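Local coordinates for putative metal resistance protein (Proteus mirabilis, PDB 6C29) that probably acts as a membrane-bound protein-disulfide reductase, this chain being its N-terminal periplasmic part, whose tandem immunoglobulin-fold domains prime the disulfide isomerase ScsC, at residues 14-19 with 111-116; 42-47 with 85-90; 53-58 with 69-74. All blocks are in the same frame, centred on the assembly; numbering follows the deposited sequence.

Contact 1 of 3, residues 14-19 with 111-116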
# COMPACT_ATOMS: atom_id res chain seq x y z
N ASP A 14 15.84 16.43 0.32
CA ASP A 14 15.44 17.49 -0.60
C ASP A 14 14.43 17.03 -1.63
O ASP A 14 14.16 17.77 -2.59
CB ASP A 14 16.68 18.05 -1.32
CG ASP A 14 17.40 17.00 -2.17
OD1 ASP A 14 16.84 15.90 -2.45
OD2 ASP A 14 18.57 17.27 -2.57
N HIS A 15 13.88 15.83 -1.45
CA HIS A 15 13.03 15.24 -2.49
C HIS A 15 11.66 14.76 -2.02
O HIS A 15 10.98 14.04 -2.76
CB HIS A 15 13.75 14.05 -3.14
CG HIS A 15 14.08 12.97 -2.17
ND1 HIS A 15 15.32 12.85 -1.59
CD2 HIS A 15 13.31 11.97 -1.66
CE1 HIS A 15 15.31 11.81 -0.77
NE2 HIS A 15 14.10 11.26 -0.80
N ALA A 16 11.30 15.08 -0.79
CA ALA A 16 9.97 14.80 -0.30
C ALA A 16 9.43 15.93 0.54
O ALA A 16 10.17 16.62 1.23
CB ALA A 16 9.94 13.51 0.51
N GLN A 17 8.12 16.11 0.48
CA GLN A 17 7.42 16.97 1.40
C GLN A 17 6.21 16.16 1.89
O GLN A 17 5.62 15.43 1.09
CB GLN A 17 6.90 18.22 0.74
CG GLN A 17 7.76 19.05 -0.13
CD GLN A 17 6.92 20.22 -0.61
OE1 GLN A 17 6.57 20.31 -1.78
NE2 GLN A 17 6.51 21.07 0.32
N VAL A 18 5.84 16.33 3.16
CA VAL A 18 4.67 15.62 3.68
C VAL A 18 3.77 16.54 4.46
O VAL A 18 4.18 17.56 5.00
CB VAL A 18 5.06 14.40 4.59
CG1 VAL A 18 6.11 13.49 3.89
CG2 VAL A 18 5.55 14.85 5.94
N ARG A 19 2.49 16.20 4.48
CA ARG A 19 1.49 16.99 5.18
C ARG A 19 0.46 16.06 5.76
O ARG A 19 0.01 15.17 5.06
CB ARG A 19 0.80 17.97 4.23
CG ARG A 19 -0.38 18.74 4.87
CD ARG A 19 -0.95 19.78 3.88
NE ARG A 19 -2.12 20.51 4.38
CZ ARG A 19 -3.33 20.52 3.80
NH1 ARG A 19 -3.58 19.80 2.70
NH2 ARG A 19 -4.30 21.26 4.32
N LEU A 111 9.40 7.81 6.75
CA LEU A 111 9.12 7.76 5.33
C LEU A 111 10.27 7.13 4.60
O LEU A 111 11.42 7.56 4.72
CB LEU A 111 8.87 9.15 4.76
CG LEU A 111 8.54 9.18 3.27
CD1 LEU A 111 7.19 8.57 3.00
CD2 LEU A 111 8.56 10.64 2.81
N SER A 112 9.98 6.08 3.84
CA SER A 112 10.95 5.51 2.95
C SER A 112 10.81 6.08 1.56
O SER A 112 9.68 6.20 1.02
CB SER A 112 10.75 4.01 2.91
OG SER A 112 9.38 3.80 2.66
N THR A 113 11.92 6.50 0.97
CA THR A 113 11.92 6.98 -0.40
C THR A 113 13.04 6.26 -1.10
O THR A 113 14.05 5.89 -0.48
CB THR A 113 12.07 8.52 -0.49
OG1 THR A 113 13.24 8.96 0.21
CG2 THR A 113 10.82 9.24 0.12
N CYS A 114 12.88 6.09 -2.39
CA CYS A 114 13.84 5.35 -3.17
C CYS A 114 14.10 5.94 -4.54
O CYS A 114 13.18 6.31 -5.25
CB CYS A 114 13.38 3.92 -3.34
SG CYS A 114 14.47 2.96 -4.42
N SER A 115 15.37 5.99 -4.91
CA SER A 115 15.70 6.29 -6.28
C SER A 115 16.44 5.05 -6.79
O SER A 115 15.85 4.22 -7.49
CB SER A 115 16.48 7.61 -6.36
OG SER A 115 16.62 8.09 -7.69
N ASN A 116 17.69 4.92 -6.41
CA ASN A 116 18.43 3.65 -6.50
C ASN A 116 18.93 3.18 -5.14
O ASN A 116 19.55 2.12 -5.02
CB ASN A 116 19.63 3.80 -7.42
CG ASN A 116 20.70 4.71 -6.84
OD1 ASN A 116 20.41 5.82 -6.36
ND2 ASN A 116 21.94 4.23 -6.82
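His15, Ala16 and Val18 meet Leu111 and Thr113 across the interior of an immunoglobulin-type beta sandwich, the fold of the DsbD-like N-terminal domain. Strands 16-19 and 111-114 belong to different sheets: their axes stay 9.9 Å apart at 150°, too far for backbone bonding, so only side chains bridge the gap. The contact illustrates how two layers can be joined by one polar tie and a small apolar patch. Leu111 supplies the patch. With CG anti to its backbone N (chi1 -179°), it sends CD2 to within 3.9 Å of Ala16 CB. The same methyl meets CG1 of Val18 tip to tip, but Val18 has two modelled conformations, so this touch, seen in the one considered, is less certain. Tyr123, from strand 118-128, packs against all three residues and closes the patch.

The polar tie lies where the chain turns a corner into strand 16-24. The backbone N of His15 is bonded to Asn13 OD1, while its ring stacks with that of Trp42 and presents its edge to the opposite sheet. Thr113 is followed directly by Cys114, which is probably one of the redox-active cysteines of this domain, as in DsbD relatives, so the tie lies one residue before the presumed active site. It is a short, nearly straight hydrogen bond of 2.7 Å (165°) between His15 NE2 and Thr113 OG1, with the hydroxyl oxygen in the plane of the imidazole.

Contact 2 of 3, residues 42-47 with 85-90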
# COMPACT_ATOMS: atom_id res chain seq x y z
N TRP A 42 12.07 9.89 -7.54
CA TRP A 42 11.94 9.29 -6.22
C TRP A 42 10.55 8.69 -6.04
O TRP A 42 9.54 9.25 -6.49
CB TRP A 42 12.20 10.34 -5.11
CG TRP A 42 13.64 10.79 -5.02
CD1 TRP A 42 14.21 11.84 -5.67
CD2 TRP A 42 14.67 10.20 -4.22
NE1 TRP A 42 15.53 11.94 -5.33
CE2 TRP A 42 15.84 10.96 -4.44
CE3 TRP A 42 14.73 9.13 -3.35
CZ2 TRP A 42 17.04 10.66 -3.82
CZ3 TRP A 42 15.92 8.83 -2.73
CH2 TRP A 42 17.06 9.59 -2.96
N LYS A 43 10.52 7.53 -5.41
CA LYS A 43 9.31 6.78 -5.10
C LYS A 43 9.20 6.49 -3.63
O LYS A 43 10.17 6.61 -2.90
CB LYS A 43 9.30 5.48 -5.90
CG LYS A 43 9.34 5.72 -7.41
CD LYS A 43 10.00 4.60 -8.18
CE LYS A 43 10.22 4.98 -9.66
NZ LYS A 43 11.38 5.90 -9.91
N THR A 44 8.00 6.14 -3.17
CA THR A 44 7.88 5.51 -1.88
C THR A 44 7.22 4.16 -2.11
O THR A 44 7.02 3.77 -3.25
CB THR A 44 7.16 6.37 -0.87
OG1 THR A 44 7.22 5.78 0.45
CG2 THR A 44 5.71 6.65 -1.24
N TYR A 45 7.04 3.42 -1.03
CA TYR A 45 6.72 2.01 -1.13
C TYR A 45 5.34 1.64 -0.65
O TYR A 45 4.73 2.31 0.16
CB TYR A 45 7.71 1.22 -0.31
CG TYR A 45 9.15 1.27 -0.74
CD1 TYR A 45 9.66 0.34 -1.63
CD2 TYR A 45 10.00 2.20 -0.20
CE1 TYR A 45 11.01 0.34 -1.98
CE2 TYR A 45 11.34 2.22 -0.53
CZ TYR A 45 11.83 1.27 -1.42
OH TYR A 45 13.16 1.28 -1.75
N TRP A 46 4.87 0.52 -1.17
CA TRP A 46 3.64 -0.11 -0.74
C TRP A 46 3.88 -0.92 0.52
O TRP A 46 5.02 -1.05 0.97
CB TRP A 46 3.14 -0.98 -1.89
CG TRP A 46 1.76 -1.56 -1.80
CD1 TRP A 46 0.62 -0.93 -1.45
CD2 TRP A 46 1.38 -2.91 -2.13
NE1 TRP A 46 -0.46 -1.79 -1.53
CE2 TRP A 46 -0.01 -3.00 -1.96
CE3 TRP A 46 2.08 -4.04 -2.56
CZ2 TRP A 46 -0.72 -4.16 -2.18
CZ3 TRP A 46 1.35 -5.21 -2.80
CH2 TRP A 46 -0.03 -5.25 -2.61
N ARG A 47 2.83 -1.53 1.03
CA ARG A 47 2.97 -2.33 2.25
C ARG A 47 3.90 -3.53 2.07
O ARG A 47 4.51 -4.00 3.04
CB ARG A 47 1.61 -2.80 2.74
CG ARG A 47 0.91 -3.73 1.81
CD ARG A 47 -0.47 -4.11 2.33
NE ARG A 47 -1.05 -5.04 1.38
CZ ARG A 47 -2.26 -4.94 0.86
NH1 ARG A 47 -3.11 -3.96 1.24
NH2 ARG A 47 -2.65 -5.83 -0.03
N GLN A 85 7.38 -2.40 -5.46
CA GLN A 85 5.96 -2.04 -5.48
C GLN A 85 5.78 -0.77 -4.64
O GLN A 85 6.23 -0.73 -3.49
CB GLN A 85 5.09 -3.17 -4.95
CG GLN A 85 5.30 -4.44 -5.78
CD GLN A 85 4.52 -5.63 -5.31
OE1 GLN A 85 3.93 -6.35 -6.11
NE2 GLN A 85 4.58 -5.90 -4.01
N GLY A 86 5.15 0.25 -5.20
CA GLY A 86 5.02 1.51 -4.49
C GLY A 86 4.40 2.59 -5.34
O GLY A 86 3.50 2.32 -6.14
N TYR A 87 4.84 3.82 -5.11
CA TYR A 87 4.20 4.99 -5.63
C TYR A 87 5.21 5.99 -6.13
O TYR A 87 6.23 6.24 -5.49
CB TYR A 87 3.38 5.67 -4.54
CG TYR A 87 2.46 4.73 -3.76
CD1 TYR A 87 1.22 4.38 -4.27
CD2 TYR A 87 2.85 4.21 -2.54
CE1 TYR A 87 0.37 3.54 -3.55
CE2 TYR A 87 2.01 3.37 -1.80
CZ TYR A 87 0.77 3.05 -2.31
OH TYR A 87 -0.08 2.23 -1.60
N ASP A 88 4.92 6.61 -7.27
CA ASP A 88 5.74 7.74 -7.69
C ASP A 88 4.91 9.00 -7.78
O ASP A 88 3.67 8.96 -7.72
CB ASP A 88 6.46 7.43 -9.02
CG ASP A 88 5.53 7.24 -10.17
OD1 ASP A 88 4.31 7.12 -9.96
OD2 ASP A 88 6.05 7.18 -11.33
N LYS A 89 5.63 10.12 -7.81
CA LYS A 89 5.08 11.48 -7.94
C LYS A 89 4.41 11.96 -6.65
O LYS A 89 4.83 12.96 -6.09
CB LYS A 89 4.07 11.58 -9.10
CG LYS A 89 4.43 10.88 -10.42
CD LYS A 89 5.70 11.38 -11.06
CE LYS A 89 5.93 10.66 -12.40
NZ LYS A 89 7.30 10.89 -12.95
N GLU A 90 3.36 11.29 -6.22
CA GLU A 90 2.62 11.67 -5.05
C GLU A 90 1.67 10.58 -4.64
O GLU A 90 1.24 9.80 -5.49
CB GLU A 90 1.86 12.97 -5.28
CG GLU A 90 0.96 12.94 -6.45
CD GLU A 90 0.30 14.29 -6.61
OE1 GLU A 90 -0.74 14.47 -5.93
OE2 GLU A 90 0.87 15.16 -7.33
O HOH W 1 8.41 10.65 -8.34
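Thr44 and Tyr87 form the hydrogen-bonded antiparallel pair at the heart of this contact, with Thr44 N to Tyr87 O and Tyr87 N to Thr44 O both 2.9 Å. Packing is tightest just beyond it: Tyr45 CA and Gly86 CA approach to 3.8 Å, a closeness allowed by the missing side chain of the glycine. Trp46 N then bonds Gln85 O at 3.0 Å. Trp46 CG is anti to its backbone N (chi1 -170°), and two groups meet the indole edge. The Gln85 amide, its plane 82° from the ring, brings NE2 to 3.4 Å from CE3 while hydrogen-bonding the backbone oxygens of Ser48 and Leu185. Tyr87 OH lies 3.2 Å from Trp46 CD1 and is hydrogen-bonded to Pro72 O. Tyr45 O, buried without a hydrogen-bond partner in the model, lies at the Tyr87 ring edge.

The other end is looser. Lys43 and Asp88 run side by side, touching through CG and CB, but Lys43 NZ stays 5.7 Å from Asp88 OD2. Beyond them a water joins Trp42 O to Lys89 N.

Strand 84-88 lies between strands 43-45 and 75-77. Thr44 and Tyr45 pack on strand 104-114, and Trp46 and Gln85 reach strand 182-186 of the second domain.

Contact 3 of 3, residues 53-58 with 69-74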
# COMPACT_ATOMS: atom_id res chain seq x y z
N GLY A 53 13.32 -2.83 -0.13
CA GLY A 53 12.54 -1.67 0.29
C GLY A 53 11.99 -1.78 1.70
O GLY A 53 12.08 -2.83 2.33
N VAL A 54 11.38 -0.69 2.17
CA VAL A 54 10.78 -0.62 3.50
C VAL A 54 9.44 0.12 3.38
O VAL A 54 9.39 1.18 2.77
CB VAL A 54 11.71 0.13 4.48
CG1 VAL A 54 11.09 0.14 5.85
CG2 VAL A 54 13.11 -0.52 4.47
N ALA A 55 8.38 -0.45 3.92
CA ALA A 55 7.08 0.23 3.88
C ALA A 55 7.11 1.46 4.78
O ALA A 55 7.69 1.41 5.87
CB ALA A 55 5.96 -0.69 4.31
N PRO A 56 6.50 2.57 4.34
CA PRO A 56 6.37 3.71 5.28
C PRO A 56 5.50 3.33 6.47
O PRO A 56 4.62 2.49 6.36
CB PRO A 56 5.70 4.80 4.45
CG PRO A 56 5.04 4.07 3.32
CD PRO A 56 5.86 2.84 3.04
N GLU A 57 5.76 3.97 7.61
CA GLU A 57 4.95 3.70 8.80
C GLU A 57 4.95 4.91 9.73
O GLU A 57 5.84 5.74 9.63
CB GLU A 57 5.47 2.46 9.53
CG GLU A 57 6.81 2.64 10.18
CD GLU A 57 7.24 1.39 10.94
OE1 GLU A 57 6.66 0.32 10.69
OE2 GLU A 57 8.10 1.51 11.84
N ILE A 58 3.96 4.97 10.62
CA ILE A 58 3.89 6.00 11.63
C ILE A 58 3.85 5.33 12.99
O ILE A 58 3.08 4.39 13.21
CB ILE A 58 2.65 6.92 11.50
CG1 ILE A 58 2.70 7.72 10.20
CG2 ILE A 58 2.59 7.89 12.68
CD1 ILE A 58 1.41 8.46 9.88
N TRP A 69 -4.53 1.60 8.25
CA TRP A 69 -3.79 2.33 7.22
C TRP A 69 -4.28 1.81 5.87
O TRP A 69 -4.13 0.63 5.54
CB TRP A 69 -2.29 2.10 7.37
CG TRP A 69 -1.39 2.82 6.42
CD1 TRP A 69 -1.37 2.68 5.06
CD2 TRP A 69 -0.35 3.73 6.75
NE1 TRP A 69 -0.38 3.47 4.52
CE2 TRP A 69 0.26 4.14 5.54
CE3 TRP A 69 0.13 4.27 7.96
CZ2 TRP A 69 1.32 5.03 5.50
CZ3 TRP A 69 1.17 5.16 7.91
CH2 TRP A 69 1.76 5.54 6.69
N HIS A 70 -4.94 2.68 5.13
CA HIS A 70 -5.49 2.28 3.85
C HIS A 70 -4.43 2.53 2.80
O HIS A 70 -3.84 3.61 2.71
CB HIS A 70 -6.75 3.07 3.50
CG HIS A 70 -7.86 2.93 4.49
ND1 HIS A 70 -8.77 1.89 4.44
CD2 HIS A 70 -8.25 3.72 5.51
CE1 HIS A 70 -9.65 2.03 5.42
NE2 HIS A 70 -9.35 3.13 6.09
N TRP A 71 -4.15 1.52 2.00
CA TRP A 71 -3.11 1.62 1.00
C TRP A 71 -3.69 1.87 -0.38
O TRP A 71 -4.39 1.01 -0.91
CB TRP A 71 -2.27 0.35 0.97
CG TRP A 71 -1.48 0.11 2.22
CD1 TRP A 71 -1.87 -0.61 3.30
CD2 TRP A 71 -0.17 0.60 2.51
NE1 TRP A 71 -0.88 -0.60 4.26
CE2 TRP A 71 0.17 0.15 3.80
CE3 TRP A 71 0.74 1.41 1.81
CZ2 TRP A 71 1.41 0.47 4.39
CZ3 TRP A 71 1.96 1.70 2.40
CH2 TRP A 71 2.27 1.25 3.68
N PRO A 72 -3.40 3.01 -0.98
CA PRO A 72 -3.82 3.22 -2.36
C PRO A 72 -3.26 2.16 -3.26
O PRO A 72 -2.19 1.58 -2.99
CB PRO A 72 -3.28 4.61 -2.68
CG PRO A 72 -3.21 5.28 -1.31
CD PRO A 72 -2.74 4.20 -0.42
N SER A 73 -3.98 1.89 -4.34
CA SER A 73 -3.57 0.87 -5.26
C SER A 73 -2.15 1.17 -5.74
O SER A 73 -1.89 2.31 -6.18
CB SER A 73 -4.57 0.80 -6.43
OG SER A 73 -4.41 -0.40 -7.13
N PRO A 74 -1.21 0.20 -5.68
CA PRO A 74 0.20 0.52 -5.98
C PRO A 74 0.55 0.40 -7.45
O PRO A 74 -0.26 0.00 -8.30
CB PRO A 74 0.96 -0.54 -5.17
CG PRO A 74 0.04 -1.75 -5.29
CD PRO A 74 -1.35 -1.19 -5.18
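The backbones around Pro56 and Trp69 stay well apart, the nearest CA pair being Glu57 and Trp69 at 9.0 Å, and no hydrogen bond crosses between segments 53-58 and 69-74. Two indoles span the distance, so the contact is made by side chains reaching over from segment 69-74. Trp71 takes the proline end: its CH2 lies 4.0 Å from Pro56 CG, and Pro56 CD sits in plane at the rim of the indole. Ala55 CB adds a looser touch to the same CH2 atom. Trp69 takes the isoleucine end. Its CG is anti to the backbone N (chi1 -178°), and the far rim of the ring, through CZ3, meets Ile58 CG1 at 3.8 Å, the two side chains crossing at about a right angle.

Pro56 O lies over one face of Trp69, toward the rim near CH2, and at the edge of Trp71, 3.8 Å from its CH2. The tryptophans also support each other: Trp69 CD1 stands 3.2 Å above the centre of the Trp71 indole. Phe93 of strand 90-97 meets both rings.

Beyond Trp71, Ser73 OG is hydrogen-bonded to Ser237 OG of the second domain. This aromatic packing lies at the edge of an immunoglobulin-type beta sandwich, where the outermost strands 57-60 and 68-69 of its two sheets approach, near the junction of the two domains.

In the fold
The three contacts form a connected set in the first domain, and strand 104-114 is the thread through it. Contacts 1 and 2 have centres 9 Å apart and are probably hydrogen-bonded twice, through Ser112 O to Thr44 OG1 (2.6 Å) and Cys114 N to Lys43 O (2.8 Å). Ser112 also faces contact 3, its OG lying 2.6 Å from Val54 O. Contacts 2 and 3, about 8 Å apart between centres, share a probable bond of 2.6 Å from Tyr87 OH to Pro72 O. Contact 1 contains the presumed redox cysteine, and contact 2 packs against it through Tyr45 OH, 3.1 Å from Cys114 CB; contacts 2 and 3 also reach the second domain.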